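Local structure of ribonucleoside-diphosphate reductase subunit beta (Streptococcus sanguinis, 4N83) at residues 78-83 with 144-149; 23-28 with 90-95; 246-251 with 276-281; 158-163 with 230-235. The protein binds two manganese ions and probably acts as the small, radical-generating subunit of a class Ib ribonucleotide reductase that makes deoxyribonucleotides from ribonucleotides. All coordinates share one frame; numbering follows the deposited sequence.

Contact 1 of 4, residues 78-83 with 144-149; sequences RKDVRT and GTALEK
Asp80 and Ala146 bring two helix-linking loops together at the surface, their CA atoms 6.0 Å apart. In the helical bundle of the ribonucleotide reductase small chain, which belongs to the ferritin clan, the loop of Asp80 joins helix 49-78 to helix 84-111, while Ala146 lies between helix 128-143 and helix 148-160. Ala146 is the centre of an inverse gamma turn, and its small methyl lets the aspartate come in close: CB lies 3.4 Å from Asp80 OD1 and 3.6 Å from Asp80 CB. The next residue, Leu147, holds the N-cap position of helix 148-160 and packs against Phe202, Ala205 and Leu217. The polar half of the contact is a salt bridge between Asp80 and Lys149, in the first turn of that helix. Lysine suits the place because its long chain can reach from the start of the helix to the loop of Asp80 and deliver a charge. It bends at CG-CD (chi3 -78°), and its side chain runs at about a right angle to that of Asp80. The helix carrying Lys149 also carries the manganese ligand Glu157, whose side chain is about 12 Å from that of the lysine. Lys149 NZ reaches Asp80 OD2 at 2.7 Å, on the syn lone pair, the side facing OD1.

Contact 2 of 4, residues 23-28 with 90-95; sequences EKLTEQ and FNNIQF
Leu25 lays its side chain obliquely across the amide of Asn92, and the oxygen end of the amide faces the leucine, with Asn92 OD1 3.5 Å from Leu25 CD1. The nitrogen end of the same amide is turned to a second residue, with Asn92 ND2 4.2 Å from Thr26 CG2, and here the two side chains meet at about a right angle. Asn92 reaches both because its CG stands anti to the backbone N (chi1 169°), directing the amide to helix 16-27. Asn92 also lies at the dimer interface, where Phe95 of the second subunit packs on it. The helix segments 23-27 and 90-95 run in roughly the same direction, 31° apart, with axes 10.4 Å from each other, so helix 16-27 lies over helix 84-111 as an outer layer on the ferritin-like bundle. Across this spacing Leu25 CD1 meets Ile93 CG1 at 4.1 Å, two branched apolar chains in contact. Both residues also touch His194, a manganese ligand, and Ile93 comes within about 4 Å of a bound manganese ion, which puts this apolar pair beside the metal site. Thr26 turns its methyl to Asn92 and keeps its hydroxyl for its own helix, where Trp22 O and Glu23 O are both within reach of its one proton.

Contact 3 of 4, residues 246-251 with 276-281; sequences TEEVKT and DVNPIV
The carboxylate of Glu248 and the amide of Asn278 meet with their planes 67° apart, neither stacked nor coplanar. Asn278 ND2 gives a nearly straight hydrogen bond of 2.8 Å to Glu248 OE1. The acceptor stays close to the plane of the amide, but the donor comes from above the carboxylate, 44° out of its plane. At the other end of the amide, Asn278 OD1 accepts from Val281 N at 3.1 Å. A weaker bond joins Ile280 N to the same Asn278 OD1 at 2.7 Å. Asparagine is apt here because one flat group offers an acceptor to its own helix and a donor to the neighbour. Glutamate is apt across from it, its chain extended beyond CG and able to carry the carboxylate over from helix 246-263. One turn further along that helix, Thr251 faces the incoming loop with its methyl. CG2 lies 3.5 Å from Asp276 O and 3.9 Å from Asp276 CB, while OG1 turns back onto the helix and bonds Glu247 O at 2.6 Å, sharing that carbonyl with Thr251 N. Val277 CG2 packs 3.9 Å from Thr251 O, and its side chain also rests on Phe252 and Tyr255. Asn278 is the N-cap of helix 279-285, which Pro279 opens, and the side-chain amide N-H of the same residue ties that cap to helix 246-263.

Contact 4 of 4, residues 158-163 with 230-235; sequences TFLFYS and ENEEGY
Ser163 and Glu232 form the tight part of this contact, with Ser163 OG 2.7 Å from Glu232 OE2. The same hydroxyl lies 2.9 Å from Leu160 O, so its single proton has two acceptors within reach, and a serine is small enough to fit between the carbonyl and the carboxylate. Its OG sits between the backbone N and the carbonyl carbon (chi1 56°), a rotation that turns the hydroxyl back to Leu160 O. Glu232 brings its carboxylate in by a bend at CB-CG (chi2 70°). Its OE1 rests 3.6 Å from Leu160 CB, and OE2 has a long, weak ion pair with Lys133, which probably offsets part of the buried negative charge. Around this centre the packing is looser. Tyr235 CD2 stops 4.6 Å from Ser163 OG, and Phe159 CZ 5.3 Å from Glu232 CB. Tyr235 instead makes a cation-pi contact with Lys133. Solvent lies on the far face of helix 211-240, where Glu230 is exposed. The backbone opposite Glu232 makes a wider pi-type turn at 158-160. Helix 246-263 adjoins both sides of the contact, Phe159 touching Ala257 and Glu232 touching Leu253, while Phe161 turns away to pack on Leu62, Leu65 and Asp66 of helix 49-78.

In the fold
Contacts 2 and 4 are buried, whereas contacts 1 and 3 lie at the surface. Contact 2 rests on side-chain packing, with an amide set among apolar groups; contact 4 hides a carboxylate and a hydroxyl, and the surface pairs rely on a salt bridge in contact 1 and, in contact 3, a hydrogen bond from a capping asparagine to a glutamate. Contacts 1 and 2 interlock along the chain and touch where Arg78 bonds Gln94. Contacts 3 and 4 also touch, through Val249 and Ser163, on the same side of the chain's centre, while contact 2 lies on the opposite side from both. Helix 148-160 serves contacts 1 and 4, whose nearest atoms are about 10 Å apart.

Contact 1 of 4, residues 78-83 with 144-149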
# COMPACT_ATOMS: atom_id res chain seq x y z
N ARG A 78 0.39 -0.80 11.64
CA ARG A 78 1.70 -0.32 11.20
C ARG A 78 2.54 0.30 12.32
O ARG A 78 3.75 0.08 12.39
CB ARG A 78 1.55 0.68 10.04
CG ARG A 78 2.79 1.53 9.77
CD ARG A 78 2.78 2.16 8.38
NE ARG A 78 1.45 2.62 7.99
CZ ARG A 78 0.61 1.97 7.19
NH1 ARG A 78 0.93 0.79 6.66
NH2 ARG A 78 -0.57 2.50 6.92
N LYS A 79 1.89 1.07 13.19
CA LYS A 79 2.60 1.79 14.26
C LYS A 79 3.23 0.87 15.31
O LYS A 79 4.08 1.31 16.09
CB LYS A 79 1.67 2.80 14.93
CG LYS A 79 1.29 3.98 14.04
CD LYS A 79 0.22 4.85 14.67
CE LYS A 79 0.75 5.67 15.83
NZ LYS A 79 -0.30 6.53 16.43
N ASP A 80 2.82 -0.40 15.34
CA ASP A 80 3.37 -1.38 16.26
C ASP A 80 4.25 -2.38 15.51
O ASP A 80 4.06 -3.60 15.60
CB ASP A 80 2.23 -2.09 16.99
CG ASP A 80 1.21 -1.12 17.53
OD1 ASP A 80 1.56 -0.33 18.43
OD2 ASP A 80 0.06 -1.14 17.05
N VAL A 81 5.22 -1.84 14.78
CA VAL A 81 6.10 -2.63 13.91
C VAL A 81 7.35 -3.10 14.66
O VAL A 81 7.86 -2.39 15.53
CB VAL A 81 6.47 -1.81 12.64
CG1 VAL A 81 7.96 -1.87 12.32
CG2 VAL A 81 5.64 -2.28 11.45
N ARG A 82 7.83 -4.29 14.31
CA ARG A 82 9.04 -4.86 14.90
C ARG A 82 10.24 -4.58 13.99
O ARG A 82 11.22 -3.96 14.42
CB ARG A 82 8.89 -6.36 15.11
CG ARG A 82 7.67 -6.76 15.93
CD ARG A 82 7.60 -8.26 16.15
NE ARG A 82 8.67 -8.75 17.01
CZ ARG A 82 8.63 -8.77 18.35
NH1 ARG A 82 7.57 -8.34 19.02
NH2 ARG A 82 9.68 -9.24 19.02
N THR A 83 10.15 -5.02 12.74
CA THR A 83 11.22 -4.85 11.76
C THR A 83 10.80 -3.83 10.70
O THR A 83 9.61 -3.65 10.46
CB THR A 83 11.55 -6.18 11.06
OG1 THR A 83 10.52 -6.51 10.12
CG2 THR A 83 11.69 -7.31 12.07
N GLY A 144 -7.12 0.28 21.60
CA GLY A 144 -6.51 -0.97 22.07
C GLY A 144 -5.00 -1.02 21.91
O GLY A 144 -4.43 -0.29 21.09
N THR A 145 -4.36 -1.88 22.70
CA THR A 145 -2.89 -1.98 22.72
C THR A 145 -2.33 -2.92 21.64
O THR A 145 -3.08 -3.66 21.00
CB THR A 145 -2.38 -2.45 24.10
OG1 THR A 145 -3.08 -3.63 24.50
CG2 THR A 145 -2.59 -1.36 25.14
N ALA A 146 -1.01 -2.87 21.46
CA ALA A 146 -0.33 -3.63 20.41
C ALA A 146 -0.32 -5.14 20.69
O ALA A 146 0.65 -5.68 21.23
CB ALA A 146 1.10 -3.13 20.25
N LEU A 147 -1.41 -5.80 20.30
CA LEU A 147 -1.64 -7.23 20.52
C LEU A 147 -3.14 -7.49 20.39
O LEU A 147 -3.57 -8.46 19.78
CB LEU A 147 -1.16 -7.70 21.91
CG LEU A 147 -0.46 -9.06 22.00
CD1 LEU A 147 0.66 -9.20 20.98
CD2 LEU A 147 0.06 -9.29 23.40
N GLU A 148 -3.92 -6.59 20.99
CA GLU A 148 -5.38 -6.60 20.87
C GLU A 148 -5.83 -6.22 19.46
O GLU A 148 -6.84 -6.73 18.97
CB GLU A 148 -5.99 -5.63 21.89
CG GLU A 148 -5.73 -6.00 23.35
CD GLU A 148 -6.07 -4.88 24.32
OE1 GLU A 148 -6.91 -4.01 23.97
OE2 GLU A 148 -5.51 -4.87 25.43
N LYS A 149 -5.08 -5.33 18.82
CA LYS A 149 -5.36 -4.91 17.45
C LYS A 149 -5.05 -6.02 16.44
O LYS A 149 -5.71 -6.12 15.40
CB LYS A 149 -4.57 -3.65 17.10
CG LYS A 149 -5.00 -2.43 17.90
CD LYS A 149 -4.13 -1.21 17.61
CE LYS A 149 -2.80 -1.29 18.34
NZ LYS A 149 -2.06 -0.00 18.29

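Contact 2 of 4, residues 23-28 with 90-95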
# COMPACT_ATOMS: atom_id res chain seq x y z
N GLU A 23 7.32 -11.71 -0.57
CA GLU A 23 7.35 -12.48 -1.81
C GLU A 23 5.97 -13.00 -2.19
O GLU A 23 5.47 -12.73 -3.28
CB GLU A 23 8.32 -13.66 -1.68
CG GLU A 23 9.78 -13.29 -1.83
CD GLU A 23 10.72 -14.48 -1.65
OE1 GLU A 23 10.30 -15.50 -1.07
OE2 GLU A 23 11.89 -14.38 -2.08
N LYS A 24 5.35 -13.74 -1.27
CA LYS A 24 4.06 -14.39 -1.52
C LYS A 24 2.97 -13.39 -1.88
O LYS A 24 2.24 -13.59 -2.84
CB LYS A 24 3.63 -15.21 -0.30
CG LYS A 24 2.28 -15.90 -0.46
CD LYS A 24 2.24 -17.26 0.22
CE LYS A 24 2.93 -18.32 -0.62
NZ LYS A 24 2.83 -19.67 -0.01
N LEU A 25 2.87 -12.31 -1.10
CA LEU A 25 1.82 -11.31 -1.32
C LEU A 25 2.01 -10.53 -2.61
O LEU A 25 1.04 -10.28 -3.34
CB LEU A 25 1.72 -10.36 -0.12
CG LEU A 25 1.09 -10.92 1.15
CD1 LEU A 25 1.40 -10.04 2.35
CD2 LEU A 25 -0.41 -11.10 0.99
N THR A 26 3.25 -10.13 -2.90
CA THR A 26 3.55 -9.43 -4.15
C THR A 26 3.32 -10.33 -5.36
O THR A 26 2.83 -9.88 -6.40
CB THR A 26 5.01 -8.92 -4.17
OG1 THR A 26 5.90 -9.99 -3.84
CG2 THR A 26 5.18 -7.78 -3.18
N GLU A 27 3.68 -11.61 -5.24
CA GLU A 27 3.37 -12.60 -6.26
C GLU A 27 1.86 -12.83 -6.37
O GLU A 27 1.35 -13.19 -7.44
CB GLU A 27 4.08 -13.93 -5.97
CG GLU A 27 5.57 -13.92 -6.26
CD GLU A 27 6.26 -15.22 -5.87
OE1 GLU A 27 5.76 -15.94 -4.98
OE2 GLU A 27 7.31 -15.54 -6.47
N GLN A 28 1.14 -12.63 -5.27
CA GLN A 28 -0.32 -12.72 -5.25
C GLN A 28 -1.01 -11.37 -5.53
O GLN A 28 -2.08 -11.09 -4.99
CB GLN A 28 -0.80 -13.26 -3.89
CG GLN A 28 -0.57 -14.75 -3.69
CD GLN A 28 -1.05 -15.24 -2.33
OE1 GLN A 28 -1.86 -14.58 -1.67
NE2 GLN A 28 -0.55 -16.39 -1.91
N PHE A 90 3.19 -4.35 5.46
CA PHE A 90 1.90 -3.72 5.81
C PHE A 90 1.45 -2.67 4.80
O PHE A 90 0.25 -2.45 4.64
CB PHE A 90 1.94 -3.12 7.22
CG PHE A 90 1.68 -4.13 8.31
CD1 PHE A 90 0.47 -4.81 8.36
CD2 PHE A 90 2.63 -4.40 9.28
CE1 PHE A 90 0.22 -5.75 9.35
CE2 PHE A 90 2.39 -5.33 10.27
CZ PHE A 90 1.18 -6.01 10.31
N ASN A 91 2.40 -2.03 4.11
CA ASN A 91 2.06 -1.13 3.02
C ASN A 91 1.43 -1.91 1.87
O ASN A 91 0.42 -1.48 1.30
CB ASN A 91 3.29 -0.37 2.52
CG ASN A 91 3.87 0.56 3.57
OD1 ASN A 91 3.14 1.12 4.39
ND2 ASN A 91 5.19 0.72 3.55
N ASN A 92 2.03 -3.05 1.55
CA ASN A 92 1.47 -3.99 0.59
C ASN A 92 0.11 -4.54 1.04
O ASN A 92 -0.82 -4.64 0.24
CB ASN A 92 2.43 -5.16 0.34
CG ASN A 92 1.80 -6.29 -0.43
OD1 ASN A 92 1.43 -7.31 0.14
ND2 ASN A 92 1.63 -6.10 -1.74
N ILE A 93 0.01 -4.89 2.32
CA ILE A 93 -1.25 -5.38 2.89
C ILE A 93 -2.34 -4.33 2.75
O ILE A 93 -3.43 -4.63 2.27
CB ILE A 93 -1.10 -5.77 4.38
CG1 ILE A 93 -0.21 -7.01 4.52
CG2 ILE A 93 -2.47 -6.05 5.00
CD1 ILE A 93 0.33 -7.25 5.92
N GLN A 94 -2.03 -3.10 3.15
CA GLN A 94 -3.01 -2.01 3.13
C GLN A 94 -3.51 -1.68 1.73
O GLN A 94 -4.70 -1.38 1.54
CB GLN A 94 -2.43 -0.75 3.77
CG GLN A 94 -3.48 0.32 4.04
CD GLN A 94 -2.92 1.51 4.78
OE1 GLN A 94 -1.77 1.89 4.58
NE2 GLN A 94 -3.74 2.12 5.63
N PHE A 95 -2.61 -1.72 0.75
CA PHE A 95 -2.99 -1.51 -0.65
C PHE A 95 -3.95 -2.60 -1.14
O PHE A 95 -4.96 -2.29 -1.77
CB PHE A 95 -1.75 -1.45 -1.55
CG PHE A 95 -2.04 -1.70 -3.01
CD1 PHE A 95 -2.93 -0.89 -3.70
CD2 PHE A 95 -1.43 -2.75 -3.68
CE1 PHE A 95 -3.21 -1.13 -5.04
CE2 PHE A 95 -1.70 -2.99 -5.02
CZ PHE A 95 -2.59 -2.17 -5.70

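Contact 3 of 4, residues 246-251 with 276-281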
# COMPACT_ATOMS: atom_id res chain seq x y z
N THR A 246 -29.42 -20.58 7.24
CA THR A 246 -29.00 -19.96 8.51
C THR A 246 -28.10 -20.87 9.34
O THR A 246 -27.06 -20.44 9.84
CB THR A 246 -30.22 -19.56 9.36
OG1 THR A 246 -31.07 -18.68 8.61
CG2 THR A 246 -29.79 -18.86 10.64
N GLU A 247 -28.51 -22.13 9.50
CA GLU A 247 -27.77 -23.08 10.32
C GLU A 247 -26.47 -23.56 9.66
O GLU A 247 -25.55 -24.00 10.35
CB GLU A 247 -28.65 -24.29 10.67
CG GLU A 247 -29.85 -23.94 11.55
CD GLU A 247 -29.47 -23.36 12.90
OE1 GLU A 247 -28.37 -23.69 13.41
OE2 GLU A 247 -30.26 -22.58 13.45
N GLU A 248 -26.39 -23.46 8.34
CA GLU A 248 -25.17 -23.81 7.61
C GLU A 248 -24.10 -22.73 7.74
O GLU A 248 -22.91 -23.05 7.83
CB GLU A 248 -25.47 -24.05 6.13
CG GLU A 248 -26.32 -25.29 5.86
CD GLU A 248 -26.55 -25.52 4.38
OE1 GLU A 248 -26.23 -26.63 3.89
OE2 GLU A 248 -27.03 -24.60 3.69
N VAL A 249 -24.52 -21.47 7.75
CA VAL A 249 -23.59 -20.34 7.94
C VAL A 249 -23.04 -20.34 9.37
O VAL A 249 -21.88 -19.99 9.60
CB VAL A 249 -24.28 -18.98 7.64
CG1 VAL A 249 -23.37 -17.82 8.00
CG2 VAL A 249 -24.67 -18.91 6.17
N LYS A 250 -23.89 -20.72 10.33
CA LYS A 250 -23.46 -20.88 11.72
C LYS A 250 -22.42 -21.99 11.86
O LYS A 250 -21.47 -21.86 12.64
CB LYS A 250 -24.67 -21.16 12.62
CG LYS A 250 -25.58 -19.96 12.81
CD LYS A 250 -26.88 -20.34 13.49
CE LYS A 250 -27.74 -19.12 13.77
NZ LYS A 250 -29.01 -19.47 14.45
N THR A 251 -22.60 -23.07 11.10
CA THR A 251 -21.62 -24.17 11.05
C THR A 251 -20.30 -23.70 10.43
O THR A 251 -19.22 -24.12 10.85
CB THR A 251 -22.15 -25.37 10.24
OG1 THR A 251 -23.50 -25.65 10.62
CG2 THR A 251 -21.30 -26.61 10.46
N ASP A 276 -18.50 -31.19 8.76
CA ASP A 276 -19.72 -30.59 9.31
C ASP A 276 -20.26 -29.48 8.40
O ASP A 276 -21.47 -29.30 8.27
CB ASP A 276 -19.47 -30.04 10.71
CG ASP A 276 -19.03 -31.12 11.69
OD1 ASP A 276 -18.00 -31.77 11.43
OD2 ASP A 276 -19.71 -31.30 12.72
N VAL A 277 -19.34 -28.74 7.78
CA VAL A 277 -19.69 -27.65 6.86
C VAL A 277 -20.31 -28.21 5.58
O VAL A 277 -20.02 -29.34 5.19
CB VAL A 277 -18.44 -26.81 6.51
CG1 VAL A 277 -18.74 -25.78 5.42
CG2 VAL A 277 -17.89 -26.13 7.75
N ASN A 278 -21.17 -27.41 4.95
CA ASN A 278 -21.77 -27.76 3.66
C ASN A 278 -20.71 -28.29 2.69
O ASN A 278 -19.64 -27.68 2.55
CB ASN A 278 -22.48 -26.55 3.06
CG ASN A 278 -23.17 -26.86 1.74
OD1 ASN A 278 -22.52 -27.10 0.72
ND2 ASN A 278 -24.50 -26.84 1.74
N PRO A 279 -20.98 -29.42 2.02
CA PRO A 279 -19.98 -30.04 1.15
C PRO A 279 -19.67 -29.24 -0.12
O PRO A 279 -18.52 -29.23 -0.56
CB PRO A 279 -20.60 -31.39 0.80
CG PRO A 279 -22.07 -31.18 0.91
CD PRO A 279 -22.24 -30.19 2.03
N ILE A 280 -20.68 -28.58 -0.68
CA ILE A 280 -20.50 -27.83 -1.93
C ILE A 280 -19.79 -26.49 -1.68
O ILE A 280 -19.21 -25.91 -2.60
CB ILE A 280 -21.85 -27.63 -2.68
CG1 ILE A 280 -21.66 -27.88 -4.19
CG2 ILE A 280 -22.46 -26.26 -2.42
CD1 ILE A 280 -21.61 -29.34 -4.57
N VAL A 281 -19.86 -26.00 -0.44
CA VAL A 281 -19.10 -24.82 -0.03
C VAL A 281 -17.64 -25.20 0.21
O VAL A 281 -16.73 -24.42 -0.08
CB VAL A 281 -19.69 -24.17 1.24
CG1 VAL A 281 -18.83 -23.00 1.71
CG2 VAL A 281 -21.12 -23.70 0.97

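Contact 4 of 4, residues 158-163 with 230-235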
# COMPACT_ATOMS: atom_id res chain seq x y z
N THR A 158 -10.38 -13.49 9.04
CA THR A 158 -10.19 -14.95 9.03
C THR A 158 -11.43 -15.72 9.49
O THR A 158 -11.56 -16.91 9.20
CB THR A 158 -9.00 -15.38 9.91
OG1 THR A 158 -7.95 -14.40 9.85
CG2 THR A 158 -8.45 -16.74 9.48
N PHE A 159 -12.34 -15.04 10.19
CA PHE A 159 -13.48 -15.70 10.85
C PHE A 159 -14.83 -15.12 10.44
O PHE A 159 -15.63 -15.80 9.79
CB PHE A 159 -13.27 -15.68 12.38
CG PHE A 159 -14.54 -15.60 13.18
CD1 PHE A 159 -15.48 -16.62 13.14
CD2 PHE A 159 -14.78 -14.50 14.00
CE1 PHE A 159 -16.64 -16.54 13.89
CE2 PHE A 159 -15.94 -14.42 14.75
CZ PHE A 159 -16.87 -15.44 14.70
N LEU A 160 -15.09 -13.86 10.80
CA LEU A 160 -16.41 -13.25 10.59
C LEU A 160 -16.61 -12.63 9.20
O LEU A 160 -17.70 -12.15 8.88
CB LEU A 160 -16.73 -12.24 11.70
CG LEU A 160 -15.83 -11.01 11.88
CD1 LEU A 160 -16.29 -9.84 11.02
CD2 LEU A 160 -15.79 -10.59 13.35
N PHE A 161 -15.56 -12.63 8.38
CA PHE A 161 -15.69 -12.31 6.95
C PHE A 161 -16.40 -13.45 6.21
O PHE A 161 -17.06 -13.23 5.20
CB PHE A 161 -14.31 -12.08 6.31
CG PHE A 161 -14.02 -10.63 5.97
CD1 PHE A 161 -13.72 -10.27 4.66
CD2 PHE A 161 -14.04 -9.65 6.94
CE1 PHE A 161 -13.45 -8.95 4.34
CE2 PHE A 161 -13.77 -8.33 6.62
CZ PHE A 161 -13.48 -7.98 5.32
N TYR A 162 -16.26 -14.67 6.73
CA TYR A 162 -16.75 -15.88 6.05
C TYR A 162 -18.26 -16.08 6.14
O TYR A 162 -18.80 -16.94 5.44
CB TYR A 162 -16.01 -17.11 6.57
CG TYR A 162 -14.58 -17.18 6.08
CD1 TYR A 162 -13.58 -16.42 6.67
CD2 TYR A 162 -14.23 -18.00 5.01
CE1 TYR A 162 -12.27 -16.48 6.22
CE2 TYR A 162 -12.92 -18.07 4.55
CZ TYR A 162 -11.95 -17.30 5.16
OH TYR A 162 -10.65 -17.36 4.71
N SER A 163 -18.94 -15.30 6.98
CA SER A 163 -20.40 -15.23 6.95
C SER A 163 -20.86 -14.74 5.57
O SER A 163 -21.89 -15.19 5.06
CB SER A 163 -20.92 -14.28 8.03
OG SER A 163 -20.35 -12.99 7.90
N GLU A 230 -21.92 -13.80 18.77
CA GLU A 230 -23.33 -13.60 19.11
C GLU A 230 -23.98 -12.55 18.20
O GLU A 230 -25.10 -12.74 17.74
CB GLU A 230 -23.47 -13.19 20.58
CG GLU A 230 -24.88 -13.35 21.14
CD GLU A 230 -24.94 -13.21 22.65
OE1 GLU A 230 -24.10 -12.48 23.22
OE2 GLU A 230 -25.83 -13.83 23.27
N ASN A 231 -23.26 -11.46 17.94
CA ASN A 231 -23.72 -10.44 16.99
C ASN A 231 -23.77 -10.94 15.55
O ASN A 231 -24.61 -10.50 14.76
CB ASN A 231 -22.84 -9.18 17.07
CG ASN A 231 -23.34 -8.18 18.10
OD1 ASN A 231 -24.44 -7.63 17.96
ND2 ASN A 231 -22.54 -7.94 19.14
N GLU A 232 -22.87 -11.87 15.20
CA GLU A 232 -22.84 -12.45 13.86
C GLU A 232 -24.03 -13.38 13.64
O GLU A 232 -24.56 -13.47 12.53
CB GLU A 232 -21.53 -13.21 13.61
CG GLU A 232 -21.16 -13.35 12.15
CD GLU A 232 -20.74 -12.04 11.50
OE1 GLU A 232 -20.17 -11.17 12.20
OE2 GLU A 232 -20.96 -11.88 10.28
N GLU A 233 -24.45 -14.07 14.70
CA GLU A 233 -25.66 -14.90 14.66
C GLU A 233 -26.92 -14.06 14.43
O GLU A 233 -27.91 -14.55 13.89
CB GLU A 233 -25.79 -15.73 15.94
CG GLU A 233 -24.82 -16.91 16.01
CD GLU A 233 -24.84 -17.62 17.35
OE1 GLU A 233 -24.69 -16.95 18.39
OE2 GLU A 233 -24.99 -18.86 17.36
N GLY A 234 -26.88 -12.79 14.85
CA GLY A 234 -27.95 -11.84 14.56
C GLY A 234 -27.94 -11.40 13.10
O GLY A 234 -29.00 -11.29 12.47
N TYR A 235 -26.75 -11.13 12.57
CA TYR A 235 -26.58 -10.73 11.17
C TYR A 235 -26.84 -11.90 10.21
O TYR A 235 -27.35 -11.70 9.11
CB TYR A 235 -25.17 -10.17 10.95
CG TYR A 235 -24.89 -9.69 9.54
CD1 TYR A 235 -25.39 -8.47 9.09
CD2 TYR A 235 -24.13 -10.45 8.65
CE1 TYR A 235 -25.14 -8.02 7.80
CE2 TYR A 235 -23.88 -10.01 7.36
CZ TYR A 235 -24.38 -8.80 6.94
OH TYR A 235 -24.13 -8.36 5.66